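Local structure of genome polyprotein (6KU8) at residues V153-T157 with G158-A162; K85-I89 with R90-P94. The protein is a rhinovirus C 3C cysteine protease that probably cleaves the viral polyprotein, captured here with the inhibitor rupintrivir. All coordinates share one frame; numbering follows the deposited sequence.

Interaction 1 of 2, residues V153-T157 with G158-A162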
loop_
_atom_site.group_PDB
_atom_site.type_symbol
_atom_site.label_atom_id
_atom_site.label_comp_id
_atom_site.label_asym_id
_atom_site.label_seq_id
_atom_site.Cartn_x
_atom_site.Cartn_y
_atom_site.Cartn_z
ATOM N N VAL A 153 -4.536 -2.839 -0.620
ATOM C CA VAL A 153 -4.741 -1.902 -1.682
ATOM C C VAL A 153 -6.108 -1.205 -1.584
ATOM O O VAL A 153 -7.071 -1.832 -1.327
ATOM C CB VAL A 153 -4.638 -2.578 -3.059
ATOM C CG1 VAL A 153 -4.694 -1.550 -4.142
ATOM C CG2 VAL A 153 -3.396 -3.429 -3.210
ATOM N N ILE A 154 -6.140 0.102 -1.755
ATOM C CA ILE A 154 -7.378 0.850 -1.804
ATOM C C ILE A 154 -7.594 1.143 -3.289
ATOM O O ILE A 154 -6.863 1.899 -3.860
ATOM C CB ILE A 154 -7.336 2.144 -0.999
ATOM C CG1 ILE A 154 -6.989 1.899 0.468
ATOM C CG2 ILE A 154 -8.625 2.917 -1.182
ATOM C CD1 ILE A 154 -7.877 0.992 1.218
ATOM N N ALA A 155 -8.616 0.525 -3.857
ATOM C CA ALA A 155 -8.900 0.617 -5.274
ATOM C C ALA A 155 -10.264 0.165 -5.741
ATOM O O ALA A 155 -11.012 -0.388 -4.985
ATOM C CB ALA A 155 -7.900 -0.230 -6.019
ATOM N N ASN A 156 -10.560 0.489 -6.993
ATOM C CA ASN A 156 -11.720 -0.069 -7.685
ATOM C C ASN A 156 -11.343 -0.152 -9.161
ATOM O O ASN A 156 -10.188 0.079 -9.519
ATOM C CB ASN A 156 -12.988 0.753 -7.398
ATOM C CG ASN A 156 -12.897 2.192 -7.907
ATOM O OD1 ASN A 156 -12.076 2.511 -8.764
ATOM N ND2 ASN A 156 -13.746 3.062 -7.372
ATOM N N THR A 157 -12.296 -0.490 -10.025
ATOM C CA THR A 157 -11.946 -0.734 -11.427
ATOM C C THR A 157 -11.195 0.453 -12.030
ATOM O O THR A 157 -11.714 1.575 -12.081
ATOM C CB THR A 157 -13.207 -1.045 -12.241
ATOM O OG1 THR A 157 -13.843 -2.201 -11.688
ATOM C CG2 THR A 157 -12.857 -1.337 -13.708
ATOM N N GLY A 158 -9.947 0.208 -12.435
ATOM C CA GLY A 158 -9.112 1.200 -13.082
ATOM C C GLY A 158 -8.493 2.262 -12.196
ATOM O O GLY A 158 -7.802 3.138 -12.713
ATOM N N ASN A 159 -8.709 2.242 -10.882
ATOM C CA ASN A 159 -8.179 3.302 -10.025
ATOM C C ASN A 159 -7.467 2.674 -8.832
ATOM O O ASN A 159 -8.112 2.044 -7.988
ATOM C CB ASN A 159 -9.296 4.231 -9.551
ATOM C CG ASN A 159 -10.096 4.828 -10.693
ATOM O OD1 ASN A 159 -9.538 5.453 -11.574
ATOM N ND2 ASN A 159 -11.417 4.667 -10.651
ATOM N N ILE A 160 -6.154 2.837 -8.752
ATOM C CA ILE A 160 -5.354 2.241 -7.676
ATOM C C ILE A 160 -4.780 3.405 -6.877
ATOM O O ILE A 160 -3.844 4.077 -7.326
ATOM C CB ILE A 160 -4.252 1.311 -8.208
ATOM C CG1 ILE A 160 -4.846 0.219 -9.117
ATOM C CG2 ILE A 160 -3.483 0.672 -7.030
ATOM C CD1 ILE A 160 -3.798 -0.568 -9.884
ATOM N N VAL A 161 -5.334 3.638 -5.695
ATOM C CA VAL A 161 -5.363 4.975 -5.136
ATOM C C VAL A 161 -4.603 5.107 -3.821
ATOM O O VAL A 161 -4.161 6.222 -3.489
ATOM C CB VAL A 161 -6.841 5.399 -4.995
ATOM C CG1 VAL A 161 -7.264 5.705 -3.575
ATOM C CG2 VAL A 161 -7.213 6.465 -6.020
ATOM N N ALA A 162 -4.381 4.024 -3.080
ATOM C CA ALA A 162 -3.644 4.111 -1.820
ATOM C C ALA A 162 -3.287 2.706 -1.356
ATOM O O ALA A 162 -3.815 1.719 -1.866
ATOM C CB ALA A 162 -4.454 4.835 -0.730
#
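N156 and N159 are bonded three times over. N159 N donates to N156 O at 3.0 Å, and N156 N donates back to N159 O at 3.1 Å. The side chains add a third link: N159 ND2 meets a lone pair of N156 OD1 at 2.9 Å, with the two amides turned 61° against each other. N156 can offer this oxygen because its CG sits between the backbone N and carbonyl carbon (chi1 63°), while its ND2 is held by N102 O on strand 100-107. T157 and G158 form the corners of a type II turn, and G158 has a positive phi, which favours glycine there. Farther along, I154 N donates to A162 O at 2.8 Å, whereas I154 O takes V161 N at 3.0 Å and, weakly, A162 N. Beyond these bonds, I154 CG2 lies 3.9 Å from V161 CG1, and V153 CG1 touches I160 CG2 at 3.8 Å, next to L13 of helix 8-17. V161 and A162 both face I154, a classic beta bulge in the hairpin of strands 153-156 and 159-167, part of the C-terminal barrel of this chymotrypsin-like protease.

Interaction 2 of 2, residues K85-I89 with R90-P94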
loop_
_atom_site.group_PDB
_atom_site.type_symbol
_atom_site.label_atom_id
_atom_site.label_comp_id
_atom_site.label_asym_id
_atom_site.label_seq_id
_atom_site.Cartn_x
_atom_site.Cartn_y
_atom_site.Cartn_z
ATOM N N LYS A 85 8.930 -9.561 -13.476
ATOM C CA LYS A 85 8.498 -8.187 -13.673
ATOM C C LYS A 85 7.036 -8.063 -13.272
ATOM O O LYS A 85 6.178 -8.803 -13.771
ATOM C CB LYS A 85 8.666 -7.753 -15.130
ATOM C CG LYS A 85 10.054 -7.990 -15.709
ATOM C CD LYS A 85 10.950 -6.767 -15.540
ATOM C CE LYS A 85 12.278 -6.941 -16.267
ATOM N NZ LYS A 85 13.055 -8.101 -15.722
ATOM N N PHE A 86 6.754 -7.125 -12.382
ATOM C CA PHE A 86 5.371 -6.838 -12.054
ATOM C C PHE A 86 4.642 -6.325 -13.293
ATOM O O PHE A 86 5.226 -5.655 -14.152
ATOM C CB PHE A 86 5.307 -5.815 -10.914
ATOM C CG PHE A 86 5.942 -6.302 -9.622
ATOM C CD1 PHE A 86 5.493 -7.462 -9.003
ATOM C CD2 PHE A 86 6.985 -5.600 -9.038
ATOM C CE1 PHE A 86 6.075 -7.923 -7.818
ATOM C CE2 PHE A 86 7.577 -6.046 -7.860
ATOM C CZ PHE A 86 7.123 -7.210 -7.244
ATOM N N ARG A 87 3.368 -6.674 -13.402
ATOM C CA ARG A 87 2.492 -5.987 -14.338
ATOM C C ARG A 87 2.505 -4.494 -14.038
ATOM O O ARG A 87 2.285 -4.075 -12.898
ATOM C CB ARG A 87 1.083 -6.553 -14.221
ATOM C CG ARG A 87 0.039 -5.867 -15.069
ATOM C CD ARG A 87 -1.290 -6.541 -14.816
ATOM N NE ARG A 87 -2.424 -5.623 -14.913
ATOM C CZ ARG A 87 -3.506 -5.692 -14.138
ATOM N NH1 ARG A 87 -4.493 -4.824 -14.311
ATOM N NH2 ARG A 87 -3.596 -6.620 -13.179
ATOM N N ASP A 88 2.795 -3.693 -15.059
ATOM C CA ASP A 88 2.924 -2.254 -14.865
ATOM C C ASP A 88 1.546 -1.647 -14.649
ATOM O O ASP A 88 0.783 -1.484 -15.599
ATOM C CB ASP A 88 3.610 -1.609 -16.065
ATOM C CG ASP A 88 3.866 -0.133 -15.856
ATOM O OD1 ASP A 88 3.463 0.413 -14.803
ATOM O OD2 ASP A 88 4.465 0.493 -16.754
ATOM N N ILE A 89 1.228 -1.268 -13.412
ATOM C CA ILE A 89 -0.095 -0.726 -13.104
ATOM C C ILE A 89 -0.076 0.795 -12.969
ATOM O O ILE A 89 -1.067 1.389 -12.526
ATOM C CB ILE A 89 -0.662 -1.393 -11.845
ATOM C CG1 ILE A 89 0.344 -1.216 -10.695
ATOM C CG2 ILE A 89 -0.920 -2.857 -12.139
ATOM C CD1 ILE A 89 -0.239 -1.259 -9.289
ATOM N N ARG A 90 1.015 1.445 -13.379
ATOM C CA ARG A 90 1.164 2.882 -13.144
ATOM C C ARG A 90 0.064 3.702 -13.813
ATOM O O ARG A 90 -0.295 4.774 -13.318
ATOM C CB ARG A 90 2.538 3.347 -13.628
ATOM C CG ARG A 90 3.666 3.047 -12.644
ATOM C CD ARG A 90 5.031 3.418 -13.228
ATOM N NE ARG A 90 5.406 2.542 -14.343
ATOM C CZ ARG A 90 6.619 2.511 -14.882
ATOM N NH1 ARG A 90 7.573 3.303 -14.402
ATOM N NH2 ARG A 90 6.884 1.693 -15.887
ATOM N N ARG A 91 -0.492 3.220 -14.925
ATOM C CA ARG A 91 -1.505 3.999 -15.636
ATOM C C ARG A 91 -2.818 4.110 -14.854
ATOM O O ARG A 91 -3.660 4.957 -15.190
ATOM C CB ARG A 91 -1.744 3.381 -17.022
ATOM C CG ARG A 91 -3.051 2.631 -17.159
ATOM C CD ARG A 91 -3.113 1.774 -18.439
ATOM N NE ARG A 91 -2.651 0.410 -18.195
ATOM C CZ ARG A 91 -2.517 -0.522 -19.132
ATOM N NH1 ARG A 91 -2.809 -0.242 -20.395
ATOM N NH2 ARG A 91 -2.080 -1.733 -18.809
ATOM N N PHE A 92 -3.016 3.275 -13.831
ATOM C CA PHE A 92 -4.203 3.331 -12.980
ATOM C C PHE A 92 -3.965 4.113 -11.701
ATOM O O PHE A 92 -4.910 4.321 -10.930
ATOM C CB PHE A 92 -4.675 1.914 -12.622
ATOM C CG PHE A 92 -4.760 0.986 -13.798
ATOM C CD1 PHE A 92 -5.631 1.244 -14.841
ATOM C CD2 PHE A 92 -3.973 -0.156 -13.849
ATOM C CE1 PHE A 92 -5.714 0.381 -15.922
ATOM C CE2 PHE A 92 -4.050 -1.022 -14.916
ATOM C CZ PHE A 92 -4.920 -0.760 -15.958
ATOM N N ILE A 93 -2.733 4.557 -11.451
ATOM C CA ILE A 93 -2.378 5.298 -10.266
ATOM C C ILE A 93 -2.630 6.780 -10.526
ATOM O O ILE A 93 -2.109 7.306 -11.535
ATOM C CB ILE A 93 -0.918 5.045 -9.858
ATOM C CG1 ILE A 93 -0.718 3.551 -9.551
ATOM C CG2 ILE A 93 -0.509 5.901 -8.672
ATOM C CD1 ILE A 93 0.668 3.202 -9.008
ATOM N N PRO A 94 -3.400 7.481 -9.702
ATOM C CA PRO A 94 -3.744 8.875 -10.004
ATOM C C PRO A 94 -2.511 9.757 -10.019
ATOM O O PRO A 94 -1.488 9.441 -9.406
ATOM C CB PRO A 94 -4.677 9.277 -8.855
ATOM C CG PRO A 94 -5.187 7.972 -8.297
ATOM C CD PRO A 94 -4.018 7.029 -8.440
HETATM O O HOH W 1 0.465 1.042 -16.664
#
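I89, R90 and D88 carry this contact, a 3-10 turn, residues 90-92, in the connection between the two barrels of the chymotrypsin-like fold. D88 and R90 form a side-on salt bridge: R90 NE reaches D88 OD1 at 2.9 Å on its syn side, while R90 NH2 lies 2.8 Å from D88 OD2, which it meets from above the carboxylate plane. Both oxygens stay close to the guanidinium plane, yet the two flat groups are inclined by 48°, so the grip is twisted rather than flush. A bend at chi3 (-68°) brings the arginine head back to the aspartate. D88 OD1 also accepts the backbone R90 N at 3.0 Å, an Asx turn, on its anti side and from the opposite face of the carboxylate; three bonds therefore fix the rotation of the acid and tie it to the first residue of the 3-10 segment. R90 NH1 turns instead to F182 O near the C terminus, so one guanidinium serves two parts of the chain.

I89 supplies the backbone acceptor of the turn, its O accepting F92 N at 3.0 Å. Its CB lies 4.1 Å from F92 CD2, and its side chain touches L13 of helix 8-17 and I160 of strand 159-167. The F92 ring also meets the ring of F9 edge-to-face. A water bridges D88 and R91, donating to D88 O at 2.8 Å and accepting from R91 N at 2.9 Å.

How the interactions relate
From the N terminus, the chain passes the first barrel before interaction 2 (85-94) closes a short turn within residues 87-93, on the way from strand 75-80 to strand 100-107. Interaction 1 follows much later, closing the hairpin of 153-162 in the second barrel. The two are in series, neither enclosing nor crossing the other, yet they touch in space with centres about 11 Å apart. A probable hydrogen bond joins I160 N to F92 O at 2.9 Å, and P94 CG packs on V161 CG2 at 3.4 Å. Residues 92-94 of the interbarrel connection thus lie against strand 159-167, which ties the connection to the second barrel.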